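Local coordinates for pumilio homology domain family member 4 (Saccharomyces cerevisiae, PDB 3BWT), which binds single-stranded RNA through the Pumilio homology domain described here, as a member of the PUF family of mRNA-binding regulators, at residues 90-95 against 125-130; 139-144 against 174-179; 155-160 against 189-194. All blocks are in the same frame, centred on the assembly; numbering follows the deposited sequence.

Contact 1: 90-95 against 125-130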
# COMPACT_ATOMS: atom_id res chain seq x y z
N ILE A 90 16.70 -3.57 -12.29
CA ILE A 90 17.03 -3.09 -10.96
C ILE A 90 15.85 -3.19 -10.01
O ILE A 90 16.00 -3.57 -8.86
CB ILE A 90 17.54 -1.64 -11.01
CG1 ILE A 90 18.74 -1.53 -11.95
CG2 ILE A 90 17.91 -1.16 -9.62
CD1 ILE A 90 19.20 -0.11 -12.19
N SER A 91 14.66 -2.87 -10.51
CA SER A 91 13.44 -2.88 -9.71
C SER A 91 12.98 -4.29 -9.31
O SER A 91 12.31 -4.45 -8.30
CB SER A 91 12.31 -2.19 -10.46
OG SER A 91 12.57 -0.82 -10.63
N LEU A 92 13.34 -5.29 -10.12
CA LEU A 92 12.94 -6.66 -9.83
C LEU A 92 13.82 -7.27 -8.74
O LEU A 92 13.42 -8.22 -8.07
CB LEU A 92 12.98 -7.51 -11.09
CG LEU A 92 12.02 -7.16 -12.22
CD1 LEU A 92 11.98 -8.29 -13.24
CD2 LEU A 92 10.61 -6.87 -11.71
N ASN A 93 15.01 -6.70 -8.57
CA ASN A 93 16.00 -7.17 -7.61
C ASN A 93 15.73 -6.65 -6.20
O ASN A 93 15.38 -5.48 -6.01
CB ASN A 93 17.40 -6.72 -8.09
CG ASN A 93 18.52 -7.11 -7.13
OD1 ASN A 93 18.73 -6.46 -6.10
ND2 ASN A 93 19.27 -8.13 -7.49
N PRO A 94 15.88 -7.53 -5.20
CA PRO A 94 15.57 -7.14 -3.82
C PRO A 94 16.40 -5.94 -3.37
O PRO A 94 15.92 -5.14 -2.57
CB PRO A 94 15.97 -8.38 -3.00
CG PRO A 94 16.25 -9.45 -3.98
CD PRO A 94 16.59 -8.81 -5.27
N HIS A 95 17.61 -5.82 -3.90
CA HIS A 95 18.53 -4.74 -3.55
C HIS A 95 18.38 -3.56 -4.50
O HIS A 95 18.21 -2.42 -4.07
CB HIS A 95 19.96 -5.25 -3.58
CG HIS A 95 20.13 -6.62 -3.00
ND1 HIS A 95 19.88 -6.90 -1.67
CD2 HIS A 95 20.51 -7.79 -3.57
CE1 HIS A 95 20.11 -8.19 -1.45
NE2 HIS A 95 20.49 -8.74 -2.59
N VAL A 125 2.73 -1.27 -15.07
CA VAL A 125 1.94 -2.39 -14.55
C VAL A 125 2.85 -3.50 -14.03
O VAL A 125 2.70 -3.96 -12.90
CB VAL A 125 1.00 -2.97 -15.61
CG1 VAL A 125 0.52 -4.32 -15.17
CG2 VAL A 125 -0.18 -2.05 -15.84
N GLN A 126 3.80 -3.91 -14.87
CA GLN A 126 4.73 -4.97 -14.50
C GLN A 126 5.33 -4.72 -13.13
O GLN A 126 5.38 -5.63 -12.29
CB GLN A 126 5.82 -5.10 -15.56
CG GLN A 126 6.94 -6.07 -15.19
CD GLN A 126 8.01 -6.17 -16.28
OE1 GLN A 126 8.87 -7.05 -16.24
NE2 GLN A 126 7.95 -5.28 -17.26
N LEU A 127 5.80 -3.50 -12.90
CA LEU A 127 6.45 -3.15 -11.64
C LEU A 127 5.45 -3.00 -10.51
O LEU A 127 5.71 -3.45 -9.40
CB LEU A 127 7.26 -1.88 -11.78
CG LEU A 127 8.36 -1.98 -12.83
CD1 LEU A 127 9.32 -0.81 -12.68
CD2 LEU A 127 9.09 -3.30 -12.68
N SER A 128 4.31 -2.39 -10.80
CA SER A 128 3.23 -2.35 -9.82
C SER A 128 2.88 -3.76 -9.32
O SER A 128 2.55 -3.94 -8.14
CB SER A 128 1.98 -1.69 -10.41
OG SER A 128 2.19 -0.30 -10.62
N LYS A 129 2.98 -4.74 -10.20
CA LYS A 129 2.59 -6.10 -9.85
C LYS A 129 3.73 -6.90 -9.26
O LYS A 129 3.52 -8.03 -8.84
CB LYS A 129 2.04 -6.86 -11.06
CG LYS A 129 0.64 -6.47 -11.49
CD LYS A 129 0.19 -7.38 -12.63
CE LYS A 129 -1.12 -6.90 -13.22
NZ LYS A 129 -1.66 -7.87 -14.21
N ASP A 130 4.93 -6.34 -9.21
CA ASP A 130 6.09 -7.10 -8.75
C ASP A 130 6.40 -6.92 -7.25
O ASP A 130 6.35 -5.81 -6.73
CB ASP A 130 7.33 -6.76 -9.58
CG ASP A 130 8.51 -7.66 -9.26
OD1 ASP A 130 8.37 -8.53 -8.38
OD2 ASP A 130 9.58 -7.49 -9.89

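Contact 2: 139-144 against 174-179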
# COMPACT_ATOMS: atom_id res chain seq x y z
N LYS A 139 7.36 4.80 -4.35
CA LYS A 139 8.29 5.88 -4.00
C LYS A 139 8.01 7.07 -4.90
O LYS A 139 8.06 8.21 -4.47
CB LYS A 139 9.73 5.41 -4.18
CG LYS A 139 10.77 6.36 -3.64
CD LYS A 139 10.48 6.76 -2.21
CE LYS A 139 10.74 5.64 -1.22
NZ LYS A 139 10.42 6.07 0.17
N CYS A 140 7.71 6.78 -6.15
CA CYS A 140 7.43 7.82 -7.12
C CYS A 140 6.30 8.69 -6.64
O CYS A 140 6.37 9.92 -6.73
CB CYS A 140 7.09 7.20 -8.47
SG CYS A 140 8.54 6.61 -9.36
N LEU A 141 5.26 8.05 -6.11
CA LEU A 141 4.10 8.75 -5.59
C LEU A 141 4.45 9.51 -4.31
O LEU A 141 4.01 10.64 -4.10
CB LEU A 141 2.96 7.77 -5.34
CG LEU A 141 2.49 6.98 -6.57
CD1 LEU A 141 1.88 5.64 -6.17
CD2 LEU A 141 1.50 7.79 -7.39
N GLN A 142 5.28 8.91 -3.47
CA GLN A 142 5.66 9.59 -2.23
C GLN A 142 6.56 10.80 -2.45
O GLN A 142 6.62 11.67 -1.60
CB GLN A 142 6.35 8.63 -1.26
CG GLN A 142 5.61 7.33 -1.05
CD GLN A 142 6.28 6.45 -0.02
OE1 GLN A 142 7.03 5.52 -0.36
NE2 GLN A 142 6.03 6.75 1.25
N ARG A 143 7.26 10.85 -3.59
CA ARG A 143 8.35 11.82 -3.76
C ARG A 143 8.15 12.84 -4.88
O ARG A 143 8.59 13.98 -4.75
CB ARG A 143 9.70 11.11 -3.99
CG ARG A 143 10.27 10.40 -2.77
CD ARG A 143 10.25 11.29 -1.55
NE ARG A 143 10.42 10.51 -0.33
CZ ARG A 143 11.41 10.68 0.55
NH1 ARG A 143 12.33 11.62 0.35
NH2 ARG A 143 11.47 9.92 1.63
N LEU A 144 7.52 12.43 -5.98
CA LEU A 144 7.41 13.30 -7.15
C LEU A 144 6.19 14.20 -7.10
O LEU A 144 5.26 13.97 -6.34
CB LEU A 144 7.36 12.48 -8.44
CG LEU A 144 8.39 11.37 -8.67
CD1 LEU A 144 8.28 10.83 -10.08
CD2 LEU A 144 9.79 11.88 -8.41
N GLN A 174 -3.34 2.02 -3.18
CA GLN A 174 -3.54 2.76 -1.94
C GLN A 174 -2.58 3.94 -1.80
O GLN A 174 -2.92 4.95 -1.19
CB GLN A 174 -3.45 1.82 -0.72
CG GLN A 174 -4.60 0.82 -0.64
CD GLN A 174 -4.47 -0.14 0.53
OE1 GLN A 174 -3.50 -0.07 1.29
NE2 GLN A 174 -5.45 -1.03 0.70
N ARG A 175 -1.39 3.81 -2.36
CA ARG A 175 -0.44 4.91 -2.35
C ARG A 175 -0.95 6.05 -3.25
O ARG A 175 -0.73 7.23 -2.96
CB ARG A 175 0.93 4.42 -2.80
CG ARG A 175 2.10 5.12 -2.15
CD ARG A 175 1.91 5.28 -0.66
NE ARG A 175 1.88 4.00 0.04
CZ ARG A 175 2.83 3.56 0.86
NH1 ARG A 175 3.89 4.32 1.09
NH2 ARG A 175 2.71 2.38 1.44
N CYS A 176 -1.65 5.69 -4.33
CA CYS A 176 -2.25 6.66 -5.24
C CYS A 176 -3.26 7.53 -4.50
O CYS A 176 -3.29 8.75 -4.67
CB CYS A 176 -2.92 5.97 -6.43
SG CYS A 176 -1.78 5.26 -7.66
N LEU A 177 -4.09 6.90 -3.68
CA LEU A 177 -5.10 7.62 -2.91
C LEU A 177 -4.48 8.44 -1.78
O LEU A 177 -5.10 9.36 -1.26
CB LEU A 177 -6.12 6.66 -2.31
CG LEU A 177 -6.96 5.92 -3.35
CD1 LEU A 177 -7.89 4.97 -2.65
CD2 LEU A 177 -7.72 6.90 -4.20
N ASP A 178 -3.25 8.09 -1.40
CA ASP A 178 -2.54 8.82 -0.36
C ASP A 178 -2.02 10.16 -0.87
O ASP A 178 -2.06 11.16 -0.17
CB ASP A 178 -1.36 7.99 0.15
CG ASP A 178 -1.76 6.99 1.22
OD1 ASP A 178 -2.93 7.00 1.66
OD2 ASP A 178 -0.90 6.18 1.64
N HIS A 179 -1.53 10.17 -2.11
CA HIS A 179 -0.75 11.29 -2.62
C HIS A 179 -1.38 11.92 -3.85
O HIS A 179 -1.00 13.02 -4.27
CB HIS A 179 0.67 10.83 -2.96
CG HIS A 179 1.42 10.32 -1.78
ND1 HIS A 179 1.97 11.15 -0.83
CD2 HIS A 179 1.72 9.06 -1.39
CE1 HIS A 179 2.57 10.43 0.10
NE2 HIS A 179 2.44 9.15 -0.22

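Contact 3: 155-160 against 189-194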
# COMPACT_ATOMS: atom_id res chain seq x y z
N ALA A 155 -1.54 4.53 -16.26
CA ALA A 155 -1.34 3.10 -16.47
C ALA A 155 -2.35 2.27 -15.69
O ALA A 155 -2.82 1.24 -16.16
CB ALA A 155 0.09 2.71 -16.09
N ILE A 156 -2.67 2.74 -14.49
CA ILE A 156 -3.63 2.05 -13.65
C ILE A 156 -5.04 2.13 -14.25
O ILE A 156 -5.77 1.15 -14.28
CB ILE A 156 -3.63 2.59 -12.21
CG1 ILE A 156 -2.41 2.08 -11.45
CG2 ILE A 156 -4.87 2.15 -11.46
CD1 ILE A 156 -2.28 2.67 -10.08
N SER A 157 -5.40 3.31 -14.75
CA SER A 157 -6.69 3.51 -15.39
C SER A 157 -6.99 2.42 -16.43
O SER A 157 -8.14 2.06 -16.64
CB SER A 157 -6.75 4.89 -16.05
OG SER A 157 -6.70 5.92 -15.08
N ASP A 158 -5.95 1.89 -17.06
CA ASP A 158 -6.14 0.96 -18.16
C ASP A 158 -6.05 -0.52 -17.78
O ASP A 158 -6.51 -1.40 -18.52
CB ASP A 158 -5.16 1.28 -19.30
CG ASP A 158 -5.39 2.67 -19.88
OD1 ASP A 158 -6.51 3.22 -19.69
OD2 ASP A 158 -4.46 3.21 -20.51
N SER A 159 -5.45 -0.81 -16.62
CA SER A 159 -5.37 -2.18 -16.13
C SER A 159 -5.93 -2.25 -14.71
O SER A 159 -5.39 -2.93 -13.85
CB SER A 159 -3.92 -2.68 -16.15
OG SER A 159 -3.25 -2.28 -17.34
N CYS A 160 -7.03 -1.54 -14.50
CA CYS A 160 -7.51 -1.27 -13.15
C CYS A 160 -7.89 -2.52 -12.38
O CYS A 160 -7.50 -2.69 -11.22
CB CYS A 160 -8.72 -0.33 -13.20
SG CYS A 160 -9.11 0.39 -11.60
N CYS A 189 -11.14 6.70 -8.47
CA CYS A 189 -12.25 6.14 -7.71
C CYS A 189 -13.46 5.87 -8.58
O CYS A 189 -14.20 4.90 -8.36
CB CYS A 189 -12.61 7.03 -6.53
SG CYS A 189 -11.35 7.05 -5.25
N ASP A 190 -13.68 6.72 -9.58
CA ASP A 190 -14.72 6.48 -10.56
C ASP A 190 -14.55 5.09 -11.18
O ASP A 190 -15.49 4.28 -11.20
CB ASP A 190 -14.69 7.54 -11.66
CG ASP A 190 -15.22 8.89 -11.19
OD1 ASP A 190 -15.78 8.97 -10.07
OD2 ASP A 190 -15.07 9.86 -11.96
N LYS A 191 -13.35 4.80 -11.68
CA LYS A 191 -13.06 3.50 -12.27
C LYS A 191 -13.26 2.36 -11.27
O LYS A 191 -13.91 1.34 -11.58
CB LYS A 191 -11.64 3.47 -12.83
CG LYS A 191 -11.36 4.61 -13.81
CD LYS A 191 -10.40 4.20 -14.90
CE LYS A 191 -10.40 5.20 -16.04
NZ LYS A 191 -10.03 4.55 -17.34
N LEU A 192 -12.71 2.54 -10.07
CA LEU A 192 -12.87 1.56 -9.00
C LEU A 192 -14.34 1.33 -8.65
O LEU A 192 -14.75 0.19 -8.40
CB LEU A 192 -12.11 2.03 -7.76
CG LEU A 192 -10.60 2.18 -7.95
CD1 LEU A 192 -9.98 2.87 -6.75
CD2 LEU A 192 -9.96 0.82 -8.17
N LEU A 193 -15.12 2.41 -8.64
CA LEU A 193 -16.53 2.35 -8.26
C LEU A 193 -17.34 1.57 -9.29
O LEU A 193 -18.31 0.89 -8.96
CB LEU A 193 -17.10 3.76 -8.10
CG LEU A 193 -18.49 3.87 -7.50
CD1 LEU A 193 -18.47 3.56 -6.00
CD2 LEU A 193 -19.07 5.26 -7.78
N ALA A 194 -16.93 1.67 -10.54
CA ALA A 194 -17.52 0.86 -11.59
C ALA A 194 -17.23 -0.63 -11.38
O ALA A 194 -17.82 -1.48 -12.04
CB ALA A 194 -17.01 1.31 -12.94

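Contact 1: 90-95 against 125-130
A small contact of mixed character between neighbouring Pumilio repeats, packed rather than hydrogen-bonded between its two segments, joins the end of helix 87-92 in repeat 3 to the end of helix 124-128 in repeat 4. Each of these short helices runs into a turn that starts the next, longer helix of its repeat, so equivalent corners of two repeats lie side by side; S91 and L127 have their CA atoms 7.3 Å apart. L127 carries the inner half. Its CG stands anti to its own carbonyl carbon (chi1 -60°), and the two methyls divide the work: CD1 lies 3.8 Å from S91 OG, while CD2 meets L92 CD2 at 4.0 Å. S91 turns its CB to the same leucine fork, with CB 4.0 Å from L127 CD1, and its hydroxyl is bonded back to F87 O within its own helix, which leaves the serine to act across the contact as a compact packing surface. On the outer half, L92 and D130 cross at about a right angle. The D130 side chain, with CG anti to the backbone N (chi1 -172°), extends across L92, and its OD1 accepts a weak hydrogen bond from N132 N at the start of the following turn. N93 plays the matching part in repeat 3, where its OD1 accepts from H95 N at 2.6 Å with the donor above the carbonyl plane. Polar groups shape the two turns and, through the hydrogen bond from N132 ND2 to L92 O, also link the repeats, whereas S91, L92 and L127 meet by van der Waals packing.

Contact 2: 139-144 against 174-179
Two equivalent helices of neighbouring repeats, 133-143 in repeat 4 and 169-179 in repeat 5, lie side by side in the Pumilio superhelix. Their local axes run almost parallel, 5° apart, and approach to 9.2 Å. L141 forms the buried end of the interface. Its CD1 rests 3.7 Å from R175 CB and 4.0 Å from C176 SG, so one methyl sits against both the root of the arginine and the neighbouring thiol; F149 packs on the same leucine, and F153 and I156 on C176, all from helix 146-158. At the C-terminal end the H179 ring lies against the backbone of the other helix. Q142 CA stands over one face in a CH-pi contact, 3.9 Å from the centroid of the H179 ring and only 14° off its normal, and L141 O lies over the ring as well, 3.5 Å from H179 CG. Q142 CG then passes the rim at 3.7 Å from H179 NE2. R175 bends at chi2 and chi3, folding its guanidinium up beside the Q142 amide, with the two planes 85° apart. Q142 NE2 sits at the guanidinium edge, 3.2 Å from R175 NH1, but both are donors and no bond results. Q142 OE1 instead takes a weak bond from K139 NZ, whose salt bridge is to E105. The salt bridge from R175 NE to D178 OD2 is long, with the oxygen well out of the guanidinium plane, so it is a matter of charge and no N-H points at it; D178 OD1 is hydrogen-bonded to Y211 OH. Leucine and cysteine within, amide, guanidinium and imidazole toward the partly exposed side: such parallel stacking of like helices, repeat upon repeat, is characteristic of the all-helical Pumilio solenoid.

Contact 3: 155-160 against 189-194
C160 and L192 make the close-packed part of this contact, where the start of helix 160-164 meets residues 191 and 192 of helix 182-193. C160 points its CB at the other segment, and its SG, anti to the backbone N (chi1 -165°), touches L192 CD2 at 3.6 Å. The same sulfur brushes K191 CB at 4.2 Å, so the thiol meets the tip of one residue and the root of the residue before it; both C160 and L192 are buried. In the Pumilio superhelix this is where the end of helix 146-158 and the turn after it lie beside helix 182-193, its counterpart one repeat further on. The other half is more polar. K191, bent at chi2 (-147°), lays its CD and CE along S157, with CE 3.7 Å from S157 CB. Its ammonium then gives one hydrogen bond, NZ to S157 O at 3.2 Å, reaching the oxygen from well above the carbonyl plane (49° out of it), while the S157 hydroxyl is bonded to F153 O in its own helix. The loose part is D158, on the exposed side, which keeps OD1 4.4 Å from K191 NZ, beyond salt-bridge range, where it may still favour the lysine charge.

From the N terminus, the chain leaves 90-95, runs through helices 96-106 and 110-120, and closes contact 1 at 125-130, a loop of 29 residues between the segments. It has closed before either of the others opens. Contact 2 opens at 139-144 in the helix after 124-128; before it closes at 174-179, contact 3 opens at 155-160, and that one closes at 189-194, so contacts 2 and 3 cross. All three join parts about one repeat apart, tying repeats 3 to 6 into one array. Direct packing connects them: C176 SG meets I156 CD1 at 3.6 Å between contacts 2 and 3, and V125 CG2 meets S159 OG between contacts 1 and 3.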